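Local coordinates for protein Non-reducing end alpha-L-arabinofuranosidase BoGH43B (Bacteroides ovatus, PDB 5JOZ) that cleaves terminal non-reducing alpha-L-arabinofuranoside residues from xyloglucan branches, as a family 43 glycoside hydrolase of the gut bacterium's periplasm, at residues D322-W334 / F352-R364. Numbering follows the deposited sequence.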
ATOM      1  N   ASP A 322       8.655  -7.666  -2.857  1.00 27.50           N
ATOM      2  CA  ASP A 322       7.313  -7.766  -2.263  1.00 25.35           C
ATOM      3  C   ASP A 322       7.367  -7.918  -0.730  1.00 23.38           C
ATOM      4  O   ASP A 322       6.396  -7.567  -0.039  1.00 18.07           O
ATOM      5  CB  ASP A 322       6.515  -8.966  -2.845  1.00 30.17           C
ATOM      6  CG  ASP A 322       6.190  -8.822  -4.345  1.00 35.46           C
ATOM      7  OD1 ASP A 322       5.428  -7.918  -4.732  1.00 41.22           O
ATOM      8  OD2 ASP A 322       6.672  -9.649  -5.146  1.00 36.87           O
ATOM      9  N   TRP A 323       8.474  -8.454  -0.198  1.00 22.22           N
ATOM     10  CA  TRP A 323       8.609  -8.662   1.257  1.00 21.76           C
ATOM     11  C   TRP A 323       8.679  -7.340   1.998  1.00 23.15           C
ATOM     12  O   TRP A 323       9.326  -6.388   1.549  1.00 24.06           O
ATOM     13  CB  TRP A 323       9.792  -9.571   1.599  1.00 22.00           C
ATOM     14  CG  TRP A 323       9.539 -10.975   1.134  1.00 23.53           C
ATOM     15  CD1 TRP A 323      10.206 -11.659   0.165  1.00 22.58           C
ATOM     16  CD2 TRP A 323       8.498 -11.836   1.591  1.00 25.04           C
ATOM     17  NE1 TRP A 323       9.657 -12.908   0.003  1.00 24.26           N
ATOM     18  CE2 TRP A 323       8.603 -13.041   0.867  1.00 26.15           C
ATOM     19  CE3 TRP A 323       7.487 -11.709   2.553  1.00 25.89           C
ATOM     20  CZ2 TRP A 323       7.731 -14.111   1.071  1.00 31.31           C
ATOM     21  CZ3 TRP A 323       6.625 -12.767   2.757  1.00 33.41           C
ATOM     22  CH2 TRP A 323       6.750 -13.956   2.023  1.00 31.77           C
ATOM     23  N   THR A 324       7.989  -7.300   3.135  1.00 23.81           N
ATOM     24  CA  THR A 324       7.675  -6.057   3.819  1.00 24.68           C
ATOM     25  C   THR A 324       7.786  -6.207   5.342  1.00 23.60           C
ATOM     26  O   THR A 324       7.366  -7.220   5.909  1.00 19.89           O
ATOM     27  CB  THR A 324       6.236  -5.613   3.453  1.00 24.46           C
ATOM     28  OG1 THR A 324       6.042  -5.732   2.039  1.00 28.52           O
ATOM     29  CG2 THR A 324       6.009  -4.182   3.841  1.00 26.42           C
ATOM     30  N   PHE A 325       8.313  -5.163   5.982  1.00 23.64           N
ATOM     31  CA  PHE A 325       8.549  -5.108   7.429  1.00 22.30           C
ATOM     32  C   PHE A 325       7.626  -4.099   8.099  1.00 20.52           C
ATOM     33  O   PHE A 325       7.067  -3.229   7.433  1.00 22.30           O
ATOM     34  CB  PHE A 325       9.997  -4.690   7.692  1.00 20.28           C
ATOM     35  CG  PHE A 325      10.996  -5.581   7.053  1.00 19.53           C
ATOM     36  CD1 PHE A 325      11.361  -5.394   5.713  1.00 21.81           C
ATOM     37  CD2 PHE A 325      11.574  -6.618   7.767  1.00 19.17           C
ATOM     38  CE1 PHE A 325      12.280  -6.237   5.093  1.00 19.24           C
ATOM     39  CE2 PHE A 325      12.502  -7.459   7.157  1.00 20.16           C
ATOM     40  CZ  PHE A 325      12.848  -7.270   5.821  1.00 20.79           C
ATOM     41  N   ILE A 326       7.487  -4.219   9.417  1.00 20.44           N
ATOM     42  CA  ILE A 326       6.766  -3.246  10.242  1.00 22.91           C
ATOM     43  C   ILE A 326       7.762  -2.231  10.851  1.00 25.72           C
ATOM     44  O   ILE A 326       8.652  -2.616  11.616  1.00 24.36           O
ATOM     45  CB  ILE A 326       5.984  -3.942  11.362  1.00 20.61           C
ATOM     46  CG1 ILE A 326       4.966  -4.940  10.762  1.00 23.20           C
ATOM     47  CG2 ILE A 326       5.285  -2.895  12.218  1.00 22.16           C
ATOM     48  CD1 ILE A 326       4.221  -5.800  11.767  1.00 21.02           C
ATOM     49  N   ARG A 327       7.607  -0.951  10.500  1.00 25.68           N
ATOM     50  CA  ARG A 327       8.517   0.140  10.933  1.00 23.47           C
ATOM     51  C   ARG A 327       9.961  -0.152  10.520  1.00 28.51           C
ATOM     52  O   ARG A 327      10.150  -0.833   9.520  1.00 32.63           O
ATOM     53  CB  ARG A 327       8.345   0.422  12.420  1.00 24.00           C
ATOM     54  CG  ARG A 327       6.883   0.650  12.777  1.00 25.65           C
ATOM     55  CD  ARG A 327       6.694   1.224  14.172  1.00 26.78           C
ATOM     56  NE  ARG A 327       5.273   1.264  14.509  1.00 30.06           N
ATOM     57  CZ  ARG A 327       4.538   0.199  14.835  1.00 32.29           C
ATOM     58  NH1 ARG A 327       5.089  -1.012  14.939  1.00 34.32           N
ATOM     59  NH2 ARG A 327       3.238   0.344  15.090  1.00 32.44           N
ATOM     60  N   ASN A 328      10.968   0.345  11.247  1.00 27.61           N
ATOM     61  CA  ASN A 328      12.373   0.192  10.839  1.00 27.85           C
ATOM     62  C   ASN A 328      13.025  -1.118  11.348  1.00 32.51           C
ATOM     63  O   ASN A 328      13.340  -1.234  12.533  1.00 33.78           O
ATOM     64  CB  ASN A 328      13.174   1.397  11.311  1.00 29.83           C
ATOM     65  CG  ASN A 328      12.656   2.695  10.711  1.00 31.85           C
ATOM     66  OD1 ASN A 328      12.062   3.530  11.402  1.00 32.55           O
ATOM     67  ND2 ASN A 328      12.849   2.852   9.411  1.00 32.44           N
ATOM     68  N   PRO A 329      13.228  -2.108  10.451  1.00 30.37           N
ATOM     69  CA  PRO A 329      13.738  -3.391  10.906  1.00 32.92           C
ATOM     70  C   PRO A 329      15.240  -3.386  11.216  1.00 32.62           C
ATOM     71  O   PRO A 329      16.036  -2.903  10.418  1.00 28.03           O
ATOM     72  CB  PRO A 329      13.438  -4.315   9.712  1.00 32.08           C
ATOM     73  CG  PRO A 329      13.568  -3.418   8.539  1.00 30.95           C
ATOM     74  CD  PRO A 329      12.942  -2.132   9.002  1.00 30.67           C
ATOM     75  N   ALA A 330      15.619  -3.932  12.369  1.00 31.74           N
ATOM     76  CA  ALA A 330      17.036  -4.202  12.639  1.00 35.27           C
ATOM     77  C   ALA A 330      17.427  -5.472  11.878  1.00 32.78           C
ATOM     78  O   ALA A 330      16.809  -6.524  12.065  1.00 27.72           O
ATOM     79  CB  ALA A 330      17.284  -4.367  14.129  1.00 34.12           C
ATOM     80  N   HIS A 331      18.446  -5.377  11.022  1.00 33.01           N
ATOM     81  CA  HIS A 331      18.862  -6.516  10.205  1.00 35.63           C
ATOM     82  C   HIS A 331      19.319  -7.693  11.080  1.00 37.30           C
ATOM     83  O   HIS A 331      19.381  -8.815  10.592  1.00 39.86           O
ATOM     84  CB  HIS A 331      19.976  -6.131   9.208  1.00 39.72           C
ATOM     85  CG  HIS A 331      20.015  -6.979   7.963  1.00 38.75           C
ATOM     86  ND1 HIS A 331      19.777  -8.338   7.965  1.00 39.21           N
ATOM     87  CD2 HIS A 331      20.283  -6.650   6.677  1.00 36.91           C
ATOM     88  CE1 HIS A 331      19.884  -8.807   6.734  1.00 38.57           C
ATOM     89  NE2 HIS A 331      20.188  -7.803   5.933  1.00 40.92           N
ATOM     90  N   SER A 332      19.641  -7.442  12.353  1.00 32.11           N
ATOM     91  CA  SER A 332      19.957  -8.515  13.290  1.00 36.45           C
ATOM     92  C   SER A 332      18.859  -9.596  13.471  1.00 32.22           C
ATOM     93  O   SER A 332      19.181 -10.697  13.914  1.00 32.23           O
ATOM     94  CB  SER A 332      20.363  -7.945  14.668  1.00 32.78           C
ATOM     95  OG  SER A 332      19.357  -7.104  15.207  1.00 32.49           O
ATOM     96  N   PHE A 333      17.589  -9.309  13.171  1.00 30.02           N
ATOM     97  CA  PHE A 333      16.555 -10.364  13.331  1.00 30.91           C
ATOM     98  C   PHE A 333      16.316 -11.277  12.115  1.00 26.74           C
ATOM     99  O   PHE A 333      15.600 -12.267  12.252  1.00 26.28           O
ATOM    100  CB  PHE A 333      15.239  -9.845  13.955  1.00 27.58           C
ATOM    101  CG  PHE A 333      14.332  -9.061  13.022  1.00 31.06           C
ATOM    102  CD1 PHE A 333      13.660  -9.677  11.965  1.00 28.98           C
ATOM    103  CD2 PHE A 333      14.075  -7.711  13.266  1.00 30.26           C
ATOM    104  CE1 PHE A 333      12.815  -8.952  11.141  1.00 30.87           C
ATOM    105  CE2 PHE A 333      13.217  -6.990  12.447  1.00 28.82           C
ATOM    106  CZ  PHE A 333      12.587  -7.608  11.388  1.00 28.89           C
ATOM    107  N   TRP A 334      16.897 -10.955  10.955  1.00 26.90           N
ATOM    108  CA  TRP A 334      16.720 -11.770   9.743  1.00 28.65           C
ATOM    109  C   TRP A 334      17.982 -11.908   8.898  1.00 27.03           C
ATOM    110  O   TRP A 334      18.761 -10.971   8.755  1.00 26.11           O
ATOM    111  CB  TRP A 334      15.579 -11.237   8.861  1.00 27.24           C
ATOM    112  CG  TRP A 334      15.856  -9.929   8.192  1.00 26.63           C
ATOM    113  CD1 TRP A 334      15.782  -8.690   8.764  1.00 33.28           C
ATOM    114  CD2 TRP A 334      16.263  -9.718   6.841  1.00 26.65           C
ATOM    115  NE1 TRP A 334      16.115  -7.724   7.855  1.00 31.54           N
ATOM    116  CE2 TRP A 334      16.412  -8.324   6.663  1.00 30.28           C
ATOM    117  CE3 TRP A 334      16.520 -10.566   5.762  1.00 26.37           C
ATOM    118  CZ2 TRP A 334      16.786  -7.757   5.438  1.00 31.81           C
ATOM    119  CZ3 TRP A 334      16.903 -10.008   4.553  1.00 29.58           C
ATOM    120  CH2 TRP A 334      17.034  -8.613   4.400  1.00 30.68           C
ATOM    121  N   PHE A 352       3.724  -7.246  18.652  1.00 32.48           N
ATOM    122  CA  PHE A 352       2.973  -6.141  18.028  1.00 38.69           C
ATOM    123  C   PHE A 352       2.552  -5.032  19.008  1.00 42.53           C
ATOM    124  O   PHE A 352       2.258  -3.913  18.585  1.00 42.46           O
ATOM    125  CB  PHE A 352       1.725  -6.669  17.303  1.00 37.73           C
ATOM    126  CG  PHE A 352       2.018  -7.709  16.253  1.00 33.73           C
ATOM    127  CD1 PHE A 352       2.721  -7.374  15.100  1.00 34.07           C
ATOM    128  CD2 PHE A 352       1.584  -9.021  16.410  1.00 33.97           C
ATOM    129  CE1 PHE A 352       2.994  -8.329  14.128  1.00 35.65           C
ATOM    130  CE2 PHE A 352       1.854  -9.984  15.442  1.00 38.23           C
ATOM    131  CZ  PHE A 352       2.559  -9.639  14.300  1.00 36.33           C
ATOM    132  N   THR A 353       2.535  -5.352  20.302  1.00 47.53           N
ATOM    133  CA  THR A 353       2.033  -4.463  21.360  1.00 50.39           C
ATOM    134  C   THR A 353       2.841  -3.174  21.578  1.00 50.20           C
ATOM    135  O   THR A 353       2.367  -2.280  22.279  1.00 45.24           O
ATOM    136  CB  THR A 353       1.957  -5.220  22.710  1.00 60.22           C
ATOM    137  OG1 THR A 353       1.463  -6.547  22.489  1.00 63.05           O
ATOM    138  CG2 THR A 353       1.046  -4.506  23.719  1.00 67.80           C
ATOM    139  N   THR A 354       4.048  -3.081  21.019  1.00 46.68           N
ATOM    140  CA  THR A 354       4.786  -1.810  20.976  1.00 52.25           C
ATOM    141  C   THR A 354       4.796  -1.224  19.573  1.00 48.26           C
ATOM    142  O   THR A 354       4.449  -1.890  18.603  1.00 48.73           O
ATOM    143  CB  THR A 354       6.251  -1.969  21.438  1.00 57.02           C
ATOM    144  OG1 THR A 354       6.937  -2.898  20.582  1.00 53.38           O
ATOM    145  CG2 THR A 354       6.307  -2.443  22.891  1.00 62.89           C
ATOM    146  N   ASN A 355       5.223   0.030  19.488  1.00 51.63           N
ATOM    147  CA  ASN A 355       5.439   0.711  18.219  1.00 49.52           C
ATOM    148  C   ASN A 355       6.943   0.766  17.871  1.00 46.61           C
ATOM    149  O   ASN A 355       7.551   1.834  17.825  1.00 45.49           O
ATOM    150  CB  ASN A 355       4.830   2.127  18.266  1.00 51.58           C
ATOM    151  CG  ASN A 355       3.307   2.126  18.313  1.00 45.42           C
ATOM    152  OD1 ASN A 355       2.661   1.076  18.330  1.00 49.55           O
ATOM    153  ND2 ASN A 355       2.725   3.320  18.324  1.00 39.08           N
ATOM    154  N   ASP A 356       7.552  -0.395  17.668  1.00 53.04           N
ATOM    155  CA  ASP A 356       8.809  -0.472  16.907  1.00 51.92           C
ATOM    156  C   ASP A 356       8.701  -1.671  15.960  1.00 35.88           C
ATOM    157  O   ASP A 356       7.625  -1.871  15.406  1.00 35.07           O
ATOM    158  CB  ASP A 356      10.069  -0.415  17.803  1.00 55.53           C
ATOM    159  CG  ASP A 356      10.142  -1.527  18.809  1.00 56.45           C
ATOM    160  OD1 ASP A 356       9.088  -2.128  19.129  1.00 61.26           O
ATOM    161  OD2 ASP A 356      11.271  -1.778  19.287  1.00 52.36           O
ATOM    162  N   SER A 357       9.767  -2.443  15.741  1.00 30.97           N
ATOM    163  CA  SER A 357       9.792  -3.412  14.649  1.00 26.32           C
ATOM    164  C   SER A 357       9.915  -4.854  15.144  1.00 27.43           C
ATOM    165  O   SER A 357      11.029  -5.319  15.437  1.00 22.34           O
ATOM    166  CB  SER A 357      10.924  -3.078  13.685  1.00 27.26           C
ATOM    167  OG  SER A 357      10.820  -3.843  12.501  1.00 27.98           O
ATOM    168  N   PRO A 358       8.774  -5.580  15.215  1.00 25.74           N
ATOM    169  CA  PRO A 358       8.824  -7.005  15.515  1.00 24.58           C
ATOM    170  C   PRO A 358       9.415  -7.813  14.358  1.00 25.55           C
ATOM    171  O   PRO A 358       9.394  -7.359  13.218  1.00 23.78           O
ATOM    172  CB  PRO A 358       7.355  -7.374  15.734  1.00 26.71           C
ATOM    173  CG  PRO A 358       6.568  -6.343  15.023  1.00 26.22           C
ATOM    174  CD  PRO A 358       7.416  -5.133  14.847  1.00 25.39           C
ATOM    175  N   SER A 359       9.940  -8.998  14.657  1.00 25.14           N
ATOM    176  CA  SER A 359      10.474  -9.891  13.630  1.00 25.40           C
ATOM    177  C   SER A 359       9.331 -10.471  12.751  1.00 25.68           C
ATOM    178  O   SER A 359       8.884 -11.612  12.914  1.00 23.81           O
ATOM    179  CB  SER A 359      11.320 -10.997  14.272  1.00 25.65           C
ATOM    180  OG  SER A 359      12.263 -10.448  15.189  1.00 27.47           O
ATOM    181  N   PHE A 360       8.873  -9.639  11.828  1.00 24.02           N
ATOM    182  CA  PHE A 360       7.762  -9.937  10.937  1.00 27.24           C
ATOM    183  C   PHE A 360       8.217  -9.572   9.537  1.00 25.74           C
ATOM    184  O   PHE A 360       8.827  -8.519   9.344  1.00 28.25           O
ATOM    185  CB  PHE A 360       6.532  -9.101  11.323  1.00 27.60           C
ATOM    186  CG  PHE A 360       5.393  -9.181  10.331  1.00 27.21           C
ATOM    187  CD1 PHE A 360       5.359  -8.349   9.210  1.00 27.57           C
ATOM    188  CD2 PHE A 360       4.343 -10.061  10.535  1.00 28.21           C
ATOM    189  CE1 PHE A 360       4.318  -8.414   8.312  1.00 26.42           C
ATOM    190  CE2 PHE A 360       3.294 -10.134   9.639  1.00 25.96           C
ATOM    191  CZ  PHE A 360       3.282  -9.311   8.525  1.00 29.22           C
ATOM    192  N   ILE A 361       7.943 -10.452   8.581  1.00 24.88           N
ATOM    193  CA  ILE A 361       8.211 -10.200   7.168  1.00 24.19           C
ATOM    194  C   ILE A 361       7.012 -10.732   6.393  1.00 25.79           C
ATOM    195  O   ILE A 361       6.713 -11.934   6.420  1.00 20.56           O
ATOM    196  CB  ILE A 361       9.512 -10.875   6.680  1.00 27.42           C
ATOM    197  CG1 ILE A 361      10.686 -10.476   7.601  1.00 30.27           C
ATOM    198  CG2 ILE A 361       9.809 -10.494   5.222  1.00 24.86           C
ATOM    199  CD1 ILE A 361      12.069 -10.905   7.143  1.00 32.96           C
ATOM    200  N   GLY A 362       6.311  -9.834   5.715  1.00 26.61           N
ATOM    201  CA  GLY A 362       5.069 -10.213   5.064  1.00 30.75           C
ATOM    202  C   GLY A 362       4.832  -9.548   3.738  1.00 27.81           C
ATOM    203  O   GLY A 362       5.647  -8.755   3.260  1.00 25.53           O
ATOM    204  N   ARG A 363       3.695  -9.889   3.148  1.00 26.72           N
ATOM    205  CA  ARG A 363       3.294  -9.279   1.914  1.00 27.10           C
ATOM    206  C   ARG A 363       1.799  -9.072   1.846  1.00 25.73           C
ATOM    207  O   ARG A 363       1.026  -9.780   2.498  1.00 25.49           O
ATOM    208  CB  ARG A 363       3.814 -10.091   0.733  1.00 31.42           C
ATOM    209  CG  ARG A 363       3.062 -11.369   0.423  1.00 36.21           C
ATOM    210  CD  ARG A 363       3.353 -11.811  -0.997  1.00 39.87           C
ATOM    211  NE  ARG A 363       4.554 -12.620  -1.091  1.00 43.00           N
ATOM    212  CZ  ARG A 363       5.050 -13.091  -2.227  1.00 41.49           C
ATOM    213  NH1 ARG A 363       4.468 -12.828  -3.391  1.00 41.07           N
ATOM    214  NH2 ARG A 363       6.148 -13.830  -2.196  1.00 52.17           N
ATOM    215  N   ARG A 364       1.422  -8.101   1.019  1.00 21.21           N
ATOM    216  CA  ARG A 364       0.039  -7.721   0.801  1.00 21.77           C
ATOM    217  C   ARG A 364      -0.808  -8.905   0.328  1.00 21.92           C
ATOM    218  O   ARG A 364      -0.400  -9.637  -0.576  1.00 23.24           O
ATOM    219  CB  ARG A 364      -0.029  -6.633  -0.271  1.00 20.53           C
ATOM    220  CG  ARG A 364       0.569  -5.290   0.117  1.00 18.58           C
ATOM    221  CD  ARG A 364       0.993  -4.521  -1.119  1.00 18.68           C
ATOM    222  NE  ARG A 364       1.572  -3.209  -0.804  1.00 19.31           N
ATOM    223  CZ  ARG A 364       2.789  -2.987  -0.294  1.00 21.13           C
ATOM    224  NH1 ARG A 364       3.623  -3.991  -0.001  1.00 20.19           N
ATOM    225  NH2 ARG A 364       3.184  -1.726  -0.069  1.00 21.77           N
TER
HETATM  226  O   HOH W   1       3.857  -6.629  -0.783  1.00 16.65           O
HETATM  227  O   HOH W   2       9.134  -5.921  11.002  1.00 18.60           O
HETATM  228  O   HOH W   3       3.847  -3.564  15.815  1.00 38.72           O
HETATM  229  O   HOH W   4      13.896  -4.657  14.474  1.00 35.04           O
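Thr-324 and Gly-362 form a single antiparallel bridge, a hydrogen-bonded pair. Gly-362 N donates to Thr-324 O at 2.8 Å, and the bond is nearly straight. The return bond from Thr-324 N to Gly-362 O is weak. Beyond the bridge, side chains take over the polar contacts. Ser-357 OG, anti to its own backbone N (chi1 -169°), donates to Ile-326 O at 2.6 Å. A water joins the two segments: it accepts from Ile-326 N and lies within hydrogen-bonding distance of Ser-357 OG, Pro-358 O and Phe-360 O.

Arg-327 runs extended from CG to NE, and its NH1 donates in the carbonyl plane to Asp-356 O at 2.7 Å. Its guanidinium lies over Asn-355, stacked on the amide with the planes 14° apart. NE donates to Cys-68 O, and NH2 forms a salt bridge with Asp-395. A leucine in its place would probably leave Asp-356 O and the Asp-395 carboxylate without their mate and uncover Asn-355.

Arg-363 makes a cation-pi contact, CZ 4.8 Å from the centroid of the Trp-323 six-membered ring. The guanidinium stands nearly upright on that face, its plane 89° from the ring. Trp-323 NE1 is tied to Asp-312.

The CH-pi contacts are two. Ile-326 CD1 sits over the Phe-360 ring, and Ser-359 CA lies over the Phe-333 ring, 3.6 Å from its centroid. Among the apolar contacts, Ile-326 CD1 also meets the edge of Phe-352. Ile-361 CD1 reaches Phe-325 CE2 at 3.5 Å, and Ile-361 CG2 meets Trp-323 CB.

Both segments belong to the C-terminal concanavalin A-like domain. Strand 359-364 pairs with strand 480-486, while strand 325-326 pairs with 35-36 of the family 43 catalytic region. The contact therefore lies where the two domains join, with Ile-361 also packing on strand 343-345.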